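Long-range contact in glycerophosphoryl diester phosphodiesterase (Parabacteroides distasonis, PDB 3MZ2), which probably hydrolyses glycerophosphodiesters to an alcohol and glycerol phosphate: residues Glu123-Leu137 against Leu150-Thr163. Numbering follows the deposited sequence.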
loop_
_atom_site.group_PDB
_atom_site.type_symbol
_atom_site.label_atom_id
_atom_site.label_comp_id
_atom_site.label_asym_id
_atom_site.label_seq_id
_atom_site.Cartn_x
_atom_site.Cartn_y
_atom_site.Cartn_z
ATOM N N GLU A 123 17.860 -9.887 -3.645
ATOM C CA GLU A 123 18.969 -10.248 -4.503
ATOM C C GLU A 123 19.219 -11.753 -4.551
ATOM O O GLU A 123 19.417 -12.334 -5.622
ATOM C CB GLU A 123 20.235 -9.545 -4.024
ATOM C CG GLU A 123 21.432 -9.761 -4.940
ATOM C CD GLU A 123 21.225 -9.177 -6.334
ATOM O OE1 GLU A 123 20.358 -8.293 -6.505
ATOM O OE2 GLU A 123 21.951 -9.601 -7.269
ATOM N N GLU A 124 19.233 -12.398 -3.386
ATOM C CA GLU A 124 19.423 -13.862 -3.343
ATOM C C GLU A 124 18.330 -14.571 -4.134
ATOM O O GLU A 124 18.616 -15.549 -4.851
ATOM C CB GLU A 124 19.426 -14.400 -1.909
ATOM C CG GLU A 124 19.405 -15.928 -1.797
ATOM C CD GLU A 124 19.292 -16.389 -0.361
ATOM O OE1 GLU A 124 18.910 -15.563 0.496
ATOM O OE2 GLU A 124 19.594 -17.568 -0.096
ATOM N N ALA A 125 17.084 -14.075 -4.028
ATOM C CA ALA A 125 15.986 -14.700 -4.714
ATOM C C ALA A 125 16.088 -14.533 -6.228
ATOM O O ALA A 125 15.839 -15.480 -6.990
ATOM C CB ALA A 125 14.643 -14.127 -4.188
ATOM N N ILE A 126 16.473 -13.343 -6.662
ATOM C CA ILE A 126 16.621 -13.052 -8.080
ATOM C C ILE A 126 17.733 -13.935 -8.674
ATOM O O ILE A 126 17.544 -14.546 -9.732
ATOM C CB ILE A 126 16.918 -11.539 -8.311
ATOM C CG1 ILE A 126 15.693 -10.677 -8.034
ATOM C CG2 ILE A 126 17.396 -11.221 -9.764
ATOM C CD1 ILE A 126 16.025 -9.228 -8.034
ATOM N N ARG A 127 18.885 -14.002 -8.006
ATOM C CA ARG A 127 20.011 -14.818 -8.477
ATOM C C ARG A 127 19.625 -16.290 -8.615
ATOM O O ARG A 127 19.974 -16.958 -9.591
ATOM C CB ARG A 127 21.210 -14.688 -7.532
ATOM C CG ARG A 127 21.891 -13.316 -7.573
ATOM C CD ARG A 127 23.338 -13.382 -7.020
ATOM N NE ARG A 127 24.096 -14.441 -7.671
ATOM C CZ ARG A 127 25.093 -15.105 -7.099
ATOM N NH1 ARG A 127 25.470 -14.790 -5.867
ATOM N NH2 ARG A 127 25.719 -16.069 -7.769
ATOM N N TRP A 128 18.866 -16.782 -7.652
ATOM C CA TRP A 128 18.357 -18.157 -7.672
ATOM C C TRP A 128 17.303 -18.402 -8.734
ATOM O O TRP A 128 17.262 -19.441 -9.355
ATOM C CB TRP A 128 17.760 -18.471 -6.307
ATOM C CG TRP A 128 17.068 -19.807 -6.264
ATOM C CD1 TRP A 128 17.664 -21.040 -6.087
ATOM C CD2 TRP A 128 15.686 -20.055 -6.459
ATOM N NE1 TRP A 128 16.709 -22.033 -6.142
ATOM C CE2 TRP A 128 15.491 -21.453 -6.385
ATOM C CE3 TRP A 128 14.571 -19.233 -6.693
ATOM C CZ2 TRP A 128 14.204 -22.042 -6.502
ATOM C CZ3 TRP A 128 13.302 -19.831 -6.849
ATOM C CH2 TRP A 128 13.148 -21.215 -6.761
ATOM N N ALA A 129 16.457 -17.421 -8.969
ATOM C CA ALA A 129 15.324 -17.615 -9.868
ATOM C C ALA A 129 15.754 -17.746 -11.340
ATOM O O ALA A 129 15.048 -18.370 -12.131
ATOM C CB ALA A 129 14.319 -16.480 -9.694
ATOM N N ARG A 130 16.862 -17.111 -11.717
ATOM C CA ARG A 130 17.285 -17.063 -13.116
ATOM C C ARG A 130 17.429 -18.484 -13.667
ATOM O O ARG A 130 18.244 -19.261 -13.149
ATOM C CB ARG A 130 18.619 -16.327 -13.233
ATOM C CG ARG A 130 19.052 -15.964 -14.662
ATOM C CD ARG A 130 20.434 -15.301 -14.628
ATOM N NE ARG A 130 21.103 -15.169 -15.919
ATOM C CZ ARG A 130 22.364 -14.752 -16.047
ATOM N NH1 ARG A 130 23.068 -14.435 -14.962
ATOM N NH2 ARG A 130 22.915 -14.645 -17.251
ATOM N N GLY A 131 16.652 -18.820 -14.702
ATOM C CA GLY A 131 16.706 -20.164 -15.303
ATOM C C GLY A 131 15.847 -21.219 -14.638
ATOM O O GLY A 131 15.847 -22.393 -15.073
ATOM N N LYS A 132 15.159 -20.839 -13.555
ATOM C CA LYS A 132 14.255 -21.737 -12.861
ATOM C C LYS A 132 12.792 -21.297 -12.874
ATOM O O LYS A 132 11.900 -22.130 -13.016
ATOM C CB LYS A 132 14.674 -21.930 -11.419
ATOM C CG LYS A 132 16.076 -22.438 -11.242
ATOM C CD LYS A 132 16.369 -22.635 -9.774
ATOM C CE LYS A 132 17.834 -22.959 -9.564
ATOM N NZ LYS A 132 18.846 -21.829 -9.767
ATOM N N THR A 133 12.527 -20.004 -12.679
ATOM C CA THR A 133 11.175 -19.520 -12.475
ATOM C C THR A 133 11.117 -18.003 -12.793
ATOM O O THR A 133 12.051 -17.438 -13.346
ATOM C CB THR A 133 10.719 -19.817 -11.008
ATOM O OG1 THR A 133 9.338 -19.440 -10.825
ATOM C CG2 THR A 133 11.559 -19.081 -9.990
ATOM N N ILE A 134 10.008 -17.375 -12.462
ATOM C CA ILE A 134 9.805 -15.953 -12.613
ATOM C C ILE A 134 9.321 -15.475 -11.268
ATOM O O ILE A 134 8.450 -16.104 -10.670
ATOM C CB ILE A 134 8.689 -15.655 -13.639
ATOM C CG1 ILE A 134 8.949 -16.320 -14.965
ATOM C CG2 ILE A 134 8.452 -14.114 -13.817
ATOM C CD1 ILE A 134 7.749 -16.491 -15.794
ATOM N N LEU A 135 9.872 -14.383 -10.765
ATOM C CA LEU A 135 9.402 -13.767 -9.559
ATOM C C LEU A 135 8.485 -12.602 -9.912
ATOM O O LEU A 135 8.663 -11.921 -10.954
ATOM C CB LEU A 135 10.623 -13.234 -8.771
ATOM C CG LEU A 135 11.731 -14.236 -8.416
ATOM C CD1 LEU A 135 12.878 -13.518 -7.700
ATOM C CD2 LEU A 135 11.169 -15.388 -7.625
ATOM N N ILE A 136 7.522 -12.334 -9.052
ATOM C CA ILE A 136 6.549 -11.283 -9.265
ATOM C C ILE A 136 6.539 -10.402 -8.017
ATOM O O ILE A 136 6.218 -10.872 -6.915
ATOM C CB ILE A 136 5.145 -11.842 -9.556
ATOM C CG1 ILE A 136 5.225 -12.840 -10.719
ATOM C CG2 ILE A 136 4.181 -10.624 -9.868
ATOM C CD1 ILE A 136 3.865 -13.602 -11.052
ATOM N N LEU A 137 6.979 -9.161 -8.168
ATOM C CA LEU A 137 7.205 -8.271 -7.036
ATOM C C LEU A 137 5.943 -7.494 -6.659
ATOM O O LEU A 137 5.441 -6.639 -7.422
ATOM C CB LEU A 137 8.325 -7.258 -7.304
ATOM C CG LEU A 137 9.674 -7.850 -7.762
ATOM C CD1 LEU A 137 10.756 -6.732 -7.830
ATOM C CD2 LEU A 137 10.148 -9.026 -6.909
ATOM N N LEU A 150 16.737 -1.604 -10.110
ATOM C CA LEU A 150 17.325 -2.897 -9.738
ATOM C C LEU A 150 17.111 -3.916 -10.849
ATOM O O LEU A 150 18.026 -4.604 -11.241
ATOM C CB LEU A 150 16.711 -3.448 -8.450
ATOM C CG LEU A 150 17.334 -4.763 -7.935
ATOM C CD1 LEU A 150 18.819 -4.626 -7.661
ATOM C CD2 LEU A 150 16.594 -5.205 -6.661
ATOM N N ILE A 151 15.873 -4.022 -11.346
ATOM C CA ILE A 151 15.578 -5.016 -12.403
ATOM C C ILE A 151 16.362 -4.685 -13.707
ATOM O O ILE A 151 16.970 -5.570 -14.347
ATOM C CB ILE A 151 14.080 -5.095 -12.707
ATOM C CG1 ILE A 151 13.348 -5.592 -11.461
ATOM C CG2 ILE A 151 13.798 -6.048 -13.866
ATOM C CD1 ILE A 151 11.773 -5.457 -11.550
ATOM N N THR A 152 16.387 -3.396 -14.079
ATOM C CA THR A 152 17.061 -2.951 -15.264
ATOM C C THR A 152 18.561 -3.171 -15.162
ATOM O O THR A 152 19.192 -3.708 -16.081
ATOM C CB THR A 152 16.759 -1.496 -15.610
ATOM O OG1 THR A 152 15.342 -1.356 -15.722
ATOM C CG2 THR A 152 17.419 -1.069 -16.969
ATOM N N ASP A 153 19.142 -2.747 -14.036
ATOM C CA ASP A 153 20.613 -2.837 -13.847
ATOM C C ASP A 153 21.086 -4.299 -13.877
ATOM O O ASP A 153 22.190 -4.596 -14.331
ATOM C CB ASP A 153 21.050 -2.258 -12.499
ATOM C CG ASP A 153 20.915 -0.704 -12.397
ATOM O OD1 ASP A 153 20.561 0.001 -13.368
ATOM O OD2 ASP A 153 21.172 -0.210 -11.283
HETATM N N MSE A 154 20.231 -5.207 -13.415
HETATM C CA MSE A 154 20.530 -6.642 -13.277
HETATM C C MSE A 154 20.189 -7.414 -14.554
HETATM O O MSE A 154 20.447 -8.631 -14.632
HETATM C CB MSE A 154 19.723 -7.270 -12.122
HETATM C CG MSE A 154 20.094 -6.755 -10.743
HETATM SE SE MSE A 154 19.263 -7.751 -9.315
HETATM C CE MSE A 154 20.218 -9.452 -9.531
ATOM N N GLN A 155 19.592 -6.722 -15.530
ATOM C CA GLN A 155 19.115 -7.352 -16.782
ATOM C C GLN A 155 18.198 -8.512 -16.432
ATOM O O GLN A 155 18.208 -9.521 -17.108
ATOM C CB GLN A 155 20.279 -7.731 -17.718
ATOM C CG GLN A 155 21.234 -6.543 -17.953
ATOM C CD GLN A 155 22.460 -6.867 -18.828
ATOM O OE1 GLN A 155 23.432 -6.128 -18.827
ATOM N NE2 GLN A 155 22.385 -7.911 -19.585
ATOM N N ALA A 156 17.323 -8.299 -15.447
ATOM C CA ALA A 156 16.445 -9.345 -14.885
ATOM C C ALA A 156 15.029 -9.282 -15.446
ATOM O O ALA A 156 14.133 -9.951 -14.968
ATOM C CB ALA A 156 16.404 -9.246 -13.305
ATOM N N GLU A 157 14.815 -8.463 -16.469
ATOM C CA GLU A 157 13.465 -8.375 -17.079
ATOM C C GLU A 157 12.824 -9.676 -17.491
ATOM O O GLU A 157 11.582 -9.786 -17.403
ATOM C CB GLU A 157 13.438 -7.445 -18.269
ATOM C CG GLU A 157 13.991 -6.008 -18.004
ATOM C CD GLU A 157 15.452 -5.818 -18.404
ATOM O OE1 GLU A 157 16.262 -6.775 -18.299
ATOM O OE2 GLU A 157 15.810 -4.684 -18.823
ATOM N N PRO A 158 13.622 -10.656 -17.972
ATOM C CA PRO A 158 12.964 -11.922 -18.346
ATOM C C PRO A 158 12.461 -12.798 -17.208
ATOM O O PRO A 158 11.824 -13.831 -17.463
ATOM C CB PRO A 158 14.077 -12.679 -19.104
ATOM C CG PRO A 158 15.017 -11.600 -19.581
ATOM C CD PRO A 158 14.991 -10.550 -18.521
ATOM N N TYR A 159 12.778 -12.458 -15.959
ATOM C CA TYR A 159 12.426 -13.316 -14.837
ATOM C C TYR A 159 11.983 -12.579 -13.576
ATOM O O TYR A 159 11.782 -13.211 -12.542
ATOM C CB TYR A 159 13.516 -14.351 -14.501
ATOM C CG TYR A 159 14.889 -13.801 -14.236
ATOM C CD1 TYR A 159 15.757 -13.470 -15.299
ATOM C CD2 TYR A 159 15.417 -13.758 -12.921
ATOM C CE1 TYR A 159 17.020 -12.972 -15.050
ATOM C CE2 TYR A 159 16.687 -13.288 -12.684
ATOM C CZ TYR A 159 17.476 -12.871 -13.728
ATOM O OH TYR A 159 18.744 -12.419 -13.467
ATOM N N VAL A 160 11.840 -11.268 -13.643
ATOM C CA VAL A 160 11.331 -10.502 -12.483
ATOM C C VAL A 160 10.263 -9.552 -13.014
ATOM O O VAL A 160 10.577 -8.598 -13.737
ATOM C CB VAL A 160 12.456 -9.738 -11.760
ATOM C CG1 VAL A 160 11.903 -9.014 -10.474
ATOM C CG2 VAL A 160 13.645 -10.633 -11.422
HETATM N N MSE A 161 9.001 -9.836 -12.693
HETATM C CA MSE A 161 7.845 -9.049 -13.145
HETATM C C MSE A 161 7.442 -8.083 -12.051
HETATM O O MSE A 161 7.783 -8.310 -10.872
HETATM C CB MSE A 161 6.632 -9.944 -13.472
HETATM C CG MSE A 161 6.881 -10.802 -14.657
HETATM SE SE MSE A 161 5.595 -12.264 -14.823
HETATM C CE MSE A 161 3.911 -11.269 -14.984
ATOM N N ILE A 162 6.681 -7.068 -12.425
ATOM C CA ILE A 162 6.258 -6.021 -11.466
ATOM C C ILE A 162 4.734 -6.016 -11.363
ATOM O O ILE A 162 4.059 -5.972 -12.367
ATOM C CB ILE A 162 6.748 -4.633 -11.922
ATOM C CG1 ILE A 162 8.279 -4.646 -12.109
ATOM C CG2 ILE A 162 6.335 -3.540 -10.885
ATOM C CD1 ILE A 162 8.822 -3.472 -12.991
ATOM N N THR A 163 4.215 -6.061 -10.138
ATOM C CA THR A 163 2.786 -5.961 -9.908
ATOM C C THR A 163 2.427 -4.494 -9.934
ATOM O O THR A 163 3.065 -3.682 -9.263
ATOM C CB THR A 163 2.367 -6.563 -8.550
ATOM O OG1 THR A 163 2.741 -7.930 -8.527
ATOM C CG2 THR A 163 0.811 -6.453 -8.394
HETATM O O HOH W 1 5.119 -3.736 -7.426
#
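The ring of Y159 is sandwiched: R130 CB lies over one face, 3.9 Å from the ring centroid in a CH-pi contact, while A156 O sits over the opposite face. At the edge, I126 O comes within 3.3 Å of Y159 CE2. CG of Y159 stands between backbone N and carbonyl carbon (chi1 55°), swinging the ring across to the end of helix 122-129. R130 CG joins CB over the face, R130 CD passes Y159 OH at 3.5 Å, and the guanidinium, though nearly parallel to the ring (8°), lies beyond its hydroxyl end. With an alanine in place of Y159, R130 would probably lose the surface its aliphatic chain rests on, and a gap would open beside I126. Deeper in, I126 CG1 meets V160 CG2 (4.0 Å), and V160 CG1 meets L137 CD1 (3.7 Å). Four hydrogen bonds join the parallel strands: L135 N to Y159 O, M161 N to L135 O (2.7 Å, 173°), L137 N to M161 O and T163 N to L137 O. I136 and M161 point to the sheet face opposite L135, V160 and L137. Linked through helix 144-153, the strands form a beta-alpha-beta unit of the TIM barrel, flanked by strands 63-70 and 182-185.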